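PDB 4L8K: putative peptidase from Parabacteroides merdae, which is a putative peptidase of family S41, which probably hydrolyses peptide bonds, though its substrates are not known. Local coordinates for residues W16-E21 with V263-C268; K59-A62 with H68-L71; Y181-K186 with N191-P196; P252-S255 with W261-R264. One frame throughout, in Å; residues are numbered along the deposited sequence.

Contact 1 (W16-E21 with V263-C268); sequences WRIMDE and VRFSAC. With PO4 (phosphate ion), chain E.
M19, built as selenomethionine, brings its SE obliquely to the F265 ring, 3.5 Å from CE2. The selenium stands 4.1 Å from the ring centroid and 37° off the normal, a Met-aromatic contact. Bends at chi2 and chi3 fold the M19 chain back into this position. Another element of the same helix meets the ring differently: the backbone O of I18 lies near the ring plane, 4.1 Å from F265 CZ, and also accepts a bond from N22. F265 in addition has F253 stacked on it and Y23 edge-to-face.

The remaining packing is apolar. I18 sends CG2 to V263 CG1, 3.7 Å away, the two side chains lying alongside and running opposite ways; the same CG2 comes within 4.3 Å of F265 CZ. No hydrogen bond crosses the contact.

Polar groups work on the other side of the strand. S266 OG sits 2.6 Å from O1 of a bound phosphate and is also bonded to E279.

Helix segment 16-21 and strand segment 263-266 run nearly parallel, 12° apart and 10.2 Å between their axes. The chemistry implies a helix laid on a sheet mainly by apolar and Met-aromatic packing, with V263 and F265 turned to the helix while S266 serves the phosphate.

Contact 2 (K59-A62 with H68-L71); sequences KMLA and HTNL. With PO4 (phosphate ion), chain E.
With chi2 at -176°, L61 stretches straight out from helix 50-61, and its CD1 reaches the backbone and CB of the segment opposite. In T69, a chi1 of -69° puts OG1 beside the backbone N, toward D66, and leaves CG2 anti to that N, facing L61. L61 CB lies 3.9 Å from T69 CG2. Further along, L61 CD1 touches L71 CB at 3.7 Å, the two leucine side chains crossing at about a right angle, and it also passes 4.1 Å from the carbonyl carbon of N70. M19 and V263 crowd the same leucine from helix 8-22 and strand 262-266.

At the other end of the segment, H68 turns to the phosphate. Its ND1 gives O4 a bond of 2.7 Å, bent to 133°, with the oxygen at the ring edge near the ring plane. NE2 is taken by the carbonyl of G246; with ND1 and NE2 both engaged, the ring's rotation should be restrained. Replacing this histidine with alanine is likely to leave phosphate O4 short of one donor and the G246 carbonyl without its partner.

N70 faces away from the helix, its amide held by S78. The chemistry therefore splits in two: greasy contacts seat the start of strand 70-72 on the helix, while H68, two residues ahead of the strand, offers a polar ring to an anion site.

Contact 3 (Y181-K186 with N191-P196); sequences YTQYKK and NDFTQP
T194 and Y184 exchange three kinds of contact at the centre of this surface hairpin. Among the backbone bonds, T194 N reaches Y184 O at 3.0 Å and K186 N reaches D192 O at 2.8 Å; between them K185 and F193 form a single bridge.

Side chains add further hydrogen bonds. T194 OG1 accepts Y184 N at 3.1 Å and gives its own proton to a water, which in turn donates to the carbonyls of T182 and Q195. Q183 NE2 meets T194 O at 2.9 Å, nearly along the C=O axis and close to the plane of the Q183 amide. K186 NZ bonds F193 O from above the carbonyl plane, 60° out of it, and a long salt bridge runs on from this amine to D192 OD1.

Ring contacts complete the set. T194 CG2 lies over the centre of the Y184 ring, 3.5 Å from its centroid, a CH-pi contact. K185 runs its CD within 3.6 Å of F193 CE1, the methylenes packing on the ring while NZ goes on to the carbonyls of G187, G189 and E21. P196 CB abuts Y181 CD2 at 3.7 Å, obliquely to the ring.

D192 is the centre of an inverse gamma turn, with a weak bond from F193 N to N191 O. Since so little of the pairing is regular strand, threonine, glutamine and lysine side chains supply much of the bonding that a backbone register would otherwise give, and they hold the two arms together.

Contact 4 (P252-S255 with W261-R264); sequences PFSS and WSVR. With PO4 (phosphate ion), chain E.
V263 O takes the amide of S255 at 3.1 Å and a weak bond from S254 OG at 3.4 Å, while S254 CA makes a CA-H...O contact with it. The matching bond from V263 N to S255 O, 2.9 Å and nearly straight at 164°, closes an antiparallel hydrogen-bonded pair. S254 and R264 make the neighbouring non-hydrogen-bonded pair, their CA atoms 4.4 Å apart, with both side chains on one face and those of S255 and V263 on the other.

R264 CG lies between the backbone N and the carbonyl carbon (chi1 65°), and bends at chi2 and chi3 carry the guanidinium forward past P252 to the phosphate. P252 CB lies over one face of that group, 3.7 Å from NH2. The phosphate meets the edge: NH1 bonds O4 at 2.8 Å, NH2 bonds O3 weakly, and NH1 also serves H68 O. A leucine in its place would probably strip the phosphate of this charged partner and leave the H68 carbonyl without its donor.

This is a beta hairpin, with strand 262-266 central in a three-stranded antiparallel sheet between 70-72 and 252-256; its arginine shares with H68, S266, S223, S249 and G250 a phosphate that probably came from the crystallisation liquor.

In the fold
From the N terminus, helix 8-22 enters contact 1, with 241 residues between its segments, so the loop it closes encloses contacts 2 and 3. Contact 2 closes first, a short loop from helix 50-61 into strand 70-72. Contact 3 follows in series, a hairpin after strand 177-182; nearest atoms of the two stay about 13 Å apart. Contact 4 comes last and ends on the strand that contact 1 uses, sharing V263 and R264. Contacts 1 and 2 set N-terminal helices against a three-stranded sheet that contact 4 helps build by pairing two of its strands; all three reach the same phosphate, while contact 3 touches contact 1 through E21 and K185.

Contact 1 (W16-E21 with V263-C268)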
# COMPACT_ATOMS: atom_id res chain seq x y z
N TRP A 16 -14.90 -17.46 -13.78
CA TRP A 16 -15.53 -16.31 -14.43
C TRP A 16 -16.66 -15.73 -13.54
O TRP A 16 -16.76 -14.51 -13.39
CB TRP A 16 -16.07 -16.69 -15.84
CG TRP A 16 -16.57 -15.48 -16.57
CD1 TRP A 16 -15.83 -14.60 -17.31
CD2 TRP A 16 -17.89 -14.89 -16.46
NE1 TRP A 16 -16.61 -13.56 -17.74
CE2 TRP A 16 -17.88 -13.71 -17.24
CE3 TRP A 16 -19.09 -15.29 -15.86
CZ2 TRP A 16 -19.04 -12.93 -17.43
CZ3 TRP A 16 -20.23 -14.52 -16.04
CH2 TRP A 16 -20.20 -13.35 -16.81
N ARG A 17 -17.49 -16.63 -12.97
CA ARG A 17 -18.63 -16.31 -12.10
C ARG A 17 -18.17 -15.67 -10.78
O ARG A 17 -18.77 -14.69 -10.34
CB ARG A 17 -19.46 -17.57 -11.83
CG ARG A 17 -20.95 -17.41 -12.18
CD ARG A 17 -21.76 -18.64 -11.82
NE ARG A 17 -22.61 -18.42 -10.65
CZ ARG A 17 -22.24 -18.66 -9.40
NH1 ARG A 17 -21.02 -19.13 -9.13
NH2 ARG A 17 -23.07 -18.42 -8.39
N ILE A 18 -17.08 -16.21 -10.17
CA ILE A 18 -16.53 -15.67 -8.92
C ILE A 18 -16.10 -14.20 -9.14
O ILE A 18 -16.43 -13.34 -8.32
CB ILE A 18 -15.37 -16.55 -8.35
CG1 ILE A 18 -15.93 -17.88 -7.79
CG2 ILE A 18 -14.59 -15.79 -7.25
CD1 ILE A 18 -14.91 -18.98 -7.58
N MSE A 19 -15.42 -13.93 -10.28
CA MSE A 19 -14.99 -12.59 -10.65
C MSE A 19 -16.18 -11.70 -10.95
O MSE A 19 -16.28 -10.60 -10.41
CB MSE A 19 -14.06 -12.65 -11.86
CG MSE A 19 -12.64 -13.09 -11.51
SE MSE A 19 -11.67 -11.65 -10.69
CE MSE A 19 -11.42 -10.46 -12.20
N ASP A 20 -17.12 -12.20 -11.78
CA ASP A 20 -18.33 -11.48 -12.19
C ASP A 20 -19.15 -10.96 -11.01
O ASP A 20 -19.62 -9.82 -11.04
CB ASP A 20 -19.21 -12.38 -13.06
CG ASP A 20 -20.35 -11.67 -13.74
OD1 ASP A 20 -20.09 -10.71 -14.51
OD2 ASP A 20 -21.51 -12.08 -13.54
N GLU A 21 -19.29 -11.78 -9.96
CA GLU A 21 -20.12 -11.47 -8.81
C GLU A 21 -19.40 -10.78 -7.66
O GLU A 21 -20.07 -10.11 -6.87
CB GLU A 21 -20.79 -12.75 -8.29
CG GLU A 21 -21.69 -13.40 -9.35
CD GLU A 21 -22.32 -14.74 -9.04
OE1 GLU A 21 -21.98 -15.37 -8.02
OE2 GLU A 21 -23.16 -15.17 -9.86
N VAL A 263 -8.63 -18.11 -6.06
CA VAL A 263 -8.53 -16.79 -6.68
C VAL A 263 -8.63 -15.76 -5.56
O VAL A 263 -9.46 -15.91 -4.66
CB VAL A 263 -9.57 -16.55 -7.81
CG1 VAL A 263 -11.02 -16.71 -7.32
CG2 VAL A 263 -9.35 -15.19 -8.47
N ARG A 264 -7.78 -14.73 -5.59
CA ARG A 264 -7.79 -13.66 -4.61
C ARG A 264 -7.73 -12.32 -5.32
O ARG A 264 -7.17 -12.23 -6.44
CB ARG A 264 -6.64 -13.80 -3.57
CG ARG A 264 -5.21 -13.66 -4.13
CD ARG A 264 -4.66 -12.24 -4.08
NE ARG A 264 -4.32 -11.79 -2.73
CZ ARG A 264 -4.47 -10.54 -2.28
NH1 ARG A 264 -4.96 -9.59 -3.07
NH2 ARG A 264 -4.11 -10.23 -1.04
N PHE A 265 -8.31 -11.29 -4.67
CA PHE A 265 -8.35 -9.89 -5.08
C PHE A 265 -8.87 -9.03 -3.90
O PHE A 265 -9.20 -9.59 -2.85
CB PHE A 265 -9.19 -9.69 -6.37
CG PHE A 265 -10.49 -10.46 -6.47
CD1 PHE A 265 -11.68 -9.92 -5.97
CD2 PHE A 265 -10.55 -11.67 -7.15
CE1 PHE A 265 -12.90 -10.59 -6.15
CE2 PHE A 265 -11.76 -12.37 -7.28
CZ PHE A 265 -12.93 -11.80 -6.81
N SER A 266 -8.90 -7.70 -4.06
CA SER A 266 -9.41 -6.82 -3.00
C SER A 266 -10.91 -7.04 -2.82
O SER A 266 -11.65 -7.10 -3.81
CB SER A 266 -9.12 -5.37 -3.33
OG SER A 266 -7.72 -5.22 -3.45
N ALA A 267 -11.33 -7.25 -1.57
CA ALA A 267 -12.73 -7.55 -1.25
C ALA A 267 -13.61 -6.34 -1.21
O ALA A 267 -14.81 -6.45 -1.51
CB ALA A 267 -12.81 -8.26 0.10
N CYS A 268 -13.07 -5.19 -0.78
CA CYS A 268 -13.88 -3.99 -0.59
C CYS A 268 -13.22 -2.73 -1.15
O CYS A 268 -12.07 -2.46 -0.83
CB CYS A 268 -14.20 -3.80 0.89
SG CYS A 268 -14.60 -5.31 1.80
P PO4 E . -5.34 -6.40 -0.95
O1 PO4 E . -6.83 -6.30 -1.21
O2 PO4 E . -4.78 -4.97 -0.65
O3 PO4 E . -5.09 -7.34 0.25
O4 PO4 E . -4.64 -6.94 -2.23

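Contact 2 (K59-A62 with H68-L71)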
# COMPACT_ATOMS: atom_id res chain seq x y z
N LYS A 59 -4.37 -15.74 -17.74
CA LYS A 59 -4.46 -14.72 -18.79
C LYS A 59 -5.81 -14.01 -18.74
O LYS A 59 -5.87 -12.80 -18.95
CB LYS A 59 -4.26 -15.33 -20.18
CG LYS A 59 -2.81 -15.40 -20.59
CD LYS A 59 -2.56 -16.45 -21.68
CE LYS A 59 -1.07 -16.71 -21.88
NZ LYS A 59 -0.35 -15.54 -22.47
N MSE A 60 -6.87 -14.78 -18.41
CA MSE A 60 -8.23 -14.26 -18.24
C MSE A 60 -8.27 -13.27 -17.08
O MSE A 60 -8.87 -12.21 -17.24
CB MSE A 60 -9.23 -15.38 -18.00
CG MSE A 60 -10.66 -14.91 -18.15
SE MSE A 60 -12.00 -16.28 -17.87
CE MSE A 60 -11.95 -16.36 -15.96
N LEU A 61 -7.62 -13.60 -15.94
CA LEU A 61 -7.59 -12.67 -14.80
C LEU A 61 -6.75 -11.44 -15.14
O LEU A 61 -7.13 -10.34 -14.76
CB LEU A 61 -7.09 -13.32 -13.51
CG LEU A 61 -7.89 -14.52 -12.97
CD1 LEU A 61 -7.30 -14.98 -11.65
CD2 LEU A 61 -9.38 -14.19 -12.77
N ALA A 62 -5.68 -11.62 -15.93
CA ALA A 62 -4.81 -10.50 -16.32
C ALA A 62 -5.54 -9.49 -17.25
O ALA A 62 -5.05 -8.39 -17.44
CB ALA A 62 -3.54 -11.01 -16.96
N HIS A 68 -3.37 -6.79 -7.71
CA HIS A 68 -3.94 -7.38 -6.50
C HIS A 68 -4.71 -8.66 -6.78
O HIS A 68 -5.15 -9.29 -5.84
CB HIS A 68 -4.81 -6.33 -5.74
CG HIS A 68 -3.93 -5.25 -5.19
ND1 HIS A 68 -3.20 -5.45 -4.02
CD2 HIS A 68 -3.51 -4.10 -5.77
CE1 HIS A 68 -2.42 -4.37 -3.89
NE2 HIS A 68 -2.58 -3.53 -4.90
N THR A 69 -4.82 -9.07 -8.05
CA THR A 69 -5.54 -10.28 -8.46
C THR A 69 -4.54 -11.40 -8.77
O THR A 69 -3.58 -11.17 -9.52
CB THR A 69 -6.49 -9.98 -9.64
OG1 THR A 69 -7.54 -9.15 -9.16
CG2 THR A 69 -7.09 -11.24 -10.26
N ASN A 70 -4.80 -12.60 -8.22
CA ASN A 70 -3.96 -13.79 -8.44
C ASN A 70 -4.77 -15.09 -8.47
O ASN A 70 -5.73 -15.24 -7.72
CB ASN A 70 -2.89 -13.92 -7.32
CG ASN A 70 -2.06 -12.67 -7.12
OD1 ASN A 70 -2.38 -11.83 -6.27
ND2 ASN A 70 -1.01 -12.50 -7.91
N LEU A 71 -4.33 -16.03 -9.29
CA LEU A 71 -4.85 -17.39 -9.36
C LEU A 71 -3.78 -18.26 -8.72
O LEU A 71 -2.61 -18.17 -9.12
CB LEU A 71 -5.18 -17.84 -10.80
CG LEU A 71 -5.81 -19.24 -10.96
CD1 LEU A 71 -7.21 -19.31 -10.35
CD2 LEU A 71 -5.87 -19.62 -12.44
P PO4 E . -5.34 -6.40 -0.95
O1 PO4 E . -6.83 -6.30 -1.21
O2 PO4 E . -4.78 -4.97 -0.65
O3 PO4 E . -5.09 -7.34 0.25
O4 PO4 E . -4.64 -6.94 -2.23

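Contact 3 (Y181-K186 with N191-P196)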
# COMPACT_ATOMS: atom_id res chain seq x y z
N TYR A 181 -13.82 6.10 3.81
CA TYR A 181 -15.01 5.25 3.75
C TYR A 181 -14.70 3.87 3.23
O TYR A 181 -13.72 3.67 2.50
CB TYR A 181 -16.07 5.88 2.81
CG TYR A 181 -16.52 7.28 3.18
CD1 TYR A 181 -15.83 8.39 2.72
CD2 TYR A 181 -17.69 7.49 3.90
CE1 TYR A 181 -16.23 9.69 3.05
CE2 TYR A 181 -18.12 8.79 4.22
CZ TYR A 181 -17.38 9.88 3.80
OH TYR A 181 -17.79 11.15 4.10
N THR A 182 -15.58 2.91 3.57
CA THR A 182 -15.53 1.54 3.04
C THR A 182 -16.90 1.23 2.42
O THR A 182 -17.91 1.76 2.86
CB THR A 182 -15.11 0.49 4.10
OG1 THR A 182 -16.03 0.52 5.20
CG2 THR A 182 -13.67 0.69 4.61
N GLN A 183 -16.90 0.41 1.39
CA GLN A 183 -18.09 -0.11 0.70
C GLN A 183 -17.93 -1.59 0.61
O GLN A 183 -16.81 -2.06 0.55
CB GLN A 183 -18.21 0.47 -0.71
CG GLN A 183 -18.58 1.92 -0.77
CD GLN A 183 -18.91 2.30 -2.18
OE1 GLN A 183 -18.03 2.56 -3.00
NE2 GLN A 183 -20.19 2.34 -2.51
N TYR A 184 -19.01 -2.36 0.58
CA TYR A 184 -18.82 -3.78 0.38
C TYR A 184 -19.83 -4.27 -0.66
O TYR A 184 -20.86 -3.63 -0.89
CB TYR A 184 -18.83 -4.59 1.69
CG TYR A 184 -20.15 -4.70 2.42
CD1 TYR A 184 -20.51 -3.78 3.40
CD2 TYR A 184 -20.99 -5.79 2.20
CE1 TYR A 184 -21.69 -3.92 4.12
CE2 TYR A 184 -22.19 -5.93 2.91
CZ TYR A 184 -22.53 -4.99 3.87
OH TYR A 184 -23.73 -5.12 4.55
N LYS A 185 -19.46 -5.35 -1.37
CA LYS A 185 -20.29 -5.92 -2.42
C LYS A 185 -21.59 -6.40 -1.80
O LYS A 185 -21.57 -7.23 -0.89
CB LYS A 185 -19.53 -7.05 -3.14
CG LYS A 185 -20.03 -7.29 -4.56
CD LYS A 185 -19.34 -6.40 -5.56
CE LYS A 185 -20.18 -6.12 -6.78
NZ LYS A 185 -20.56 -7.37 -7.52
N LYS A 186 -22.71 -5.76 -2.21
CA LYS A 186 -24.07 -6.02 -1.74
C LYS A 186 -24.73 -7.16 -2.57
O LYS A 186 -25.51 -7.95 -2.03
CB LYS A 186 -24.89 -4.72 -1.85
CG LYS A 186 -26.08 -4.60 -0.91
CD LYS A 186 -26.68 -3.18 -0.89
CE LYS A 186 -27.55 -2.85 -2.09
NZ LYS A 186 -26.87 -1.93 -3.04
N ASN A 191 -21.68 -2.93 -9.94
CA ASN A 191 -21.74 -1.69 -9.17
C ASN A 191 -22.73 -1.80 -8.01
O ASN A 191 -23.13 -0.78 -7.46
CB ASN A 191 -22.09 -0.51 -10.10
CG ASN A 191 -20.86 0.09 -10.75
OD1 ASN A 191 -19.98 0.67 -10.09
ND2 ASN A 191 -20.76 -0.05 -12.07
N ASP A 192 -23.08 -3.04 -7.61
CA ASP A 192 -24.01 -3.26 -6.51
C ASP A 192 -23.27 -3.23 -5.17
O ASP A 192 -22.99 -4.27 -4.57
CB ASP A 192 -24.80 -4.55 -6.70
CG ASP A 192 -26.12 -4.51 -5.93
OD1 ASP A 192 -27.02 -3.74 -6.34
OD2 ASP A 192 -26.23 -5.20 -4.90
N PHE A 193 -22.97 -2.02 -4.70
CA PHE A 193 -22.27 -1.82 -3.43
C PHE A 193 -23.18 -1.21 -2.41
O PHE A 193 -24.17 -0.56 -2.75
CB PHE A 193 -21.01 -0.92 -3.60
CG PHE A 193 -19.96 -1.50 -4.51
CD1 PHE A 193 -19.06 -2.45 -4.04
CD2 PHE A 193 -19.88 -1.11 -5.84
CE1 PHE A 193 -18.13 -3.04 -4.90
CE2 PHE A 193 -18.94 -1.68 -6.69
CZ PHE A 193 -18.08 -2.65 -6.22
N THR A 194 -22.83 -1.39 -1.14
CA THR A 194 -23.50 -0.74 -0.03
C THR A 194 -23.04 0.73 -0.05
O THR A 194 -22.05 1.06 -0.71
CB THR A 194 -23.15 -1.45 1.29
OG1 THR A 194 -21.76 -1.32 1.57
CG2 THR A 194 -23.52 -2.90 1.27
N GLN A 195 -23.76 1.61 0.66
CA GLN A 195 -23.42 3.03 0.76
C GLN A 195 -22.10 3.22 1.50
O GLN A 195 -21.79 2.41 2.39
CB GLN A 195 -24.55 3.80 1.45
CG GLN A 195 -25.74 4.09 0.52
CD GLN A 195 -25.51 5.32 -0.32
OE1 GLN A 195 -25.37 5.26 -1.54
NE2 GLN A 195 -25.47 6.49 0.31
N PRO A 196 -21.26 4.21 1.10
CA PRO A 196 -19.97 4.42 1.80
C PRO A 196 -20.13 4.54 3.32
O PRO A 196 -20.94 5.32 3.79
CB PRO A 196 -19.44 5.71 1.18
CG PRO A 196 -20.10 5.77 -0.18
CD PRO A 196 -21.47 5.23 0.05
O HOH W 1 -20.69 0.25 3.60

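Contact 4 (P252-S255 with W261-R264)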
# COMPACT_ATOMS: atom_id res chain seq x y z
N PRO A 252 -8.50 -8.57 1.73
CA PRO A 252 -8.66 -9.44 0.55
C PRO A 252 -9.91 -10.33 0.54
O PRO A 252 -10.46 -10.70 1.59
CB PRO A 252 -7.41 -10.33 0.60
CG PRO A 252 -7.04 -10.40 2.06
CD PRO A 252 -7.58 -9.17 2.73
N PHE A 253 -10.33 -10.68 -0.67
CA PHE A 253 -11.34 -11.67 -0.99
C PHE A 253 -10.60 -12.88 -1.49
O PHE A 253 -9.60 -12.75 -2.21
CB PHE A 253 -12.35 -11.16 -2.05
CG PHE A 253 -13.33 -12.20 -2.56
CD1 PHE A 253 -14.52 -12.45 -1.89
CD2 PHE A 253 -13.01 -12.99 -3.66
CE1 PHE A 253 -15.40 -13.44 -2.34
CE2 PHE A 253 -13.89 -13.99 -4.11
CZ PHE A 253 -15.08 -14.21 -3.44
N SER A 254 -11.05 -14.04 -1.10
CA SER A 254 -10.49 -15.30 -1.55
C SER A 254 -11.58 -16.33 -1.66
O SER A 254 -12.47 -16.36 -0.80
CB SER A 254 -9.39 -15.78 -0.63
OG SER A 254 -8.47 -16.51 -1.42
N SER A 255 -11.57 -17.12 -2.75
CA SER A 255 -12.52 -18.19 -3.01
C SER A 255 -11.80 -19.35 -3.68
O SER A 255 -10.86 -19.13 -4.44
CB SER A 255 -13.66 -17.70 -3.89
OG SER A 255 -14.69 -18.67 -3.97
N TRP A 261 -7.93 -24.86 -6.65
CA TRP A 261 -7.14 -23.64 -6.80
C TRP A 261 -7.88 -22.51 -6.13
O TRP A 261 -9.09 -22.62 -5.90
CB TRP A 261 -6.88 -23.27 -8.27
CG TRP A 261 -6.19 -24.29 -9.12
CD1 TRP A 261 -5.55 -25.42 -8.71
CD2 TRP A 261 -6.09 -24.28 -10.55
NE1 TRP A 261 -5.07 -26.12 -9.79
CE2 TRP A 261 -5.39 -25.44 -10.94
CE3 TRP A 261 -6.58 -23.42 -11.55
CZ2 TRP A 261 -5.12 -25.75 -12.29
CZ3 TRP A 261 -6.32 -23.73 -12.88
CH2 TRP A 261 -5.61 -24.89 -13.24
N SER A 262 -7.21 -21.41 -5.85
CA SER A 262 -7.94 -20.31 -5.27
C SER A 262 -7.66 -19.02 -6.06
O SER A 262 -6.64 -18.91 -6.73
CB SER A 262 -7.63 -20.17 -3.78
OG SER A 262 -6.36 -19.59 -3.57
N VAL A 263 -8.63 -18.11 -6.06
CA VAL A 263 -8.53 -16.79 -6.68
C VAL A 263 -8.63 -15.76 -5.56
O VAL A 263 -9.46 -15.91 -4.66
CB VAL A 263 -9.57 -16.55 -7.81
CG1 VAL A 263 -11.02 -16.71 -7.32
CG2 VAL A 263 -9.35 -15.19 -8.47
N ARG A 264 -7.78 -14.73 -5.59
CA ARG A 264 -7.79 -13.66 -4.61
C ARG A 264 -7.73 -12.32 -5.32
O ARG A 264 -7.17 -12.23 -6.44
CB ARG A 264 -6.64 -13.80 -3.57
CG ARG A 264 -5.21 -13.66 -4.13
CD ARG A 264 -4.66 -12.24 -4.08
NE ARG A 264 -4.32 -11.79 -2.73
CZ ARG A 264 -4.47 -10.54 -2.28
NH1 ARG A 264 -4.96 -9.59 -3.07
NH2 ARG A 264 -4.11 -10.23 -1.04
P PO4 E . -5.34 -6.40 -0.95
O1 PO4 E . -6.83 -6.30 -1.21
O2 PO4 E . -4.78 -4.97 -0.65
O3 PO4 E . -5.09 -7.34 0.25
O4 PO4 E . -4.64 -6.94 -2.23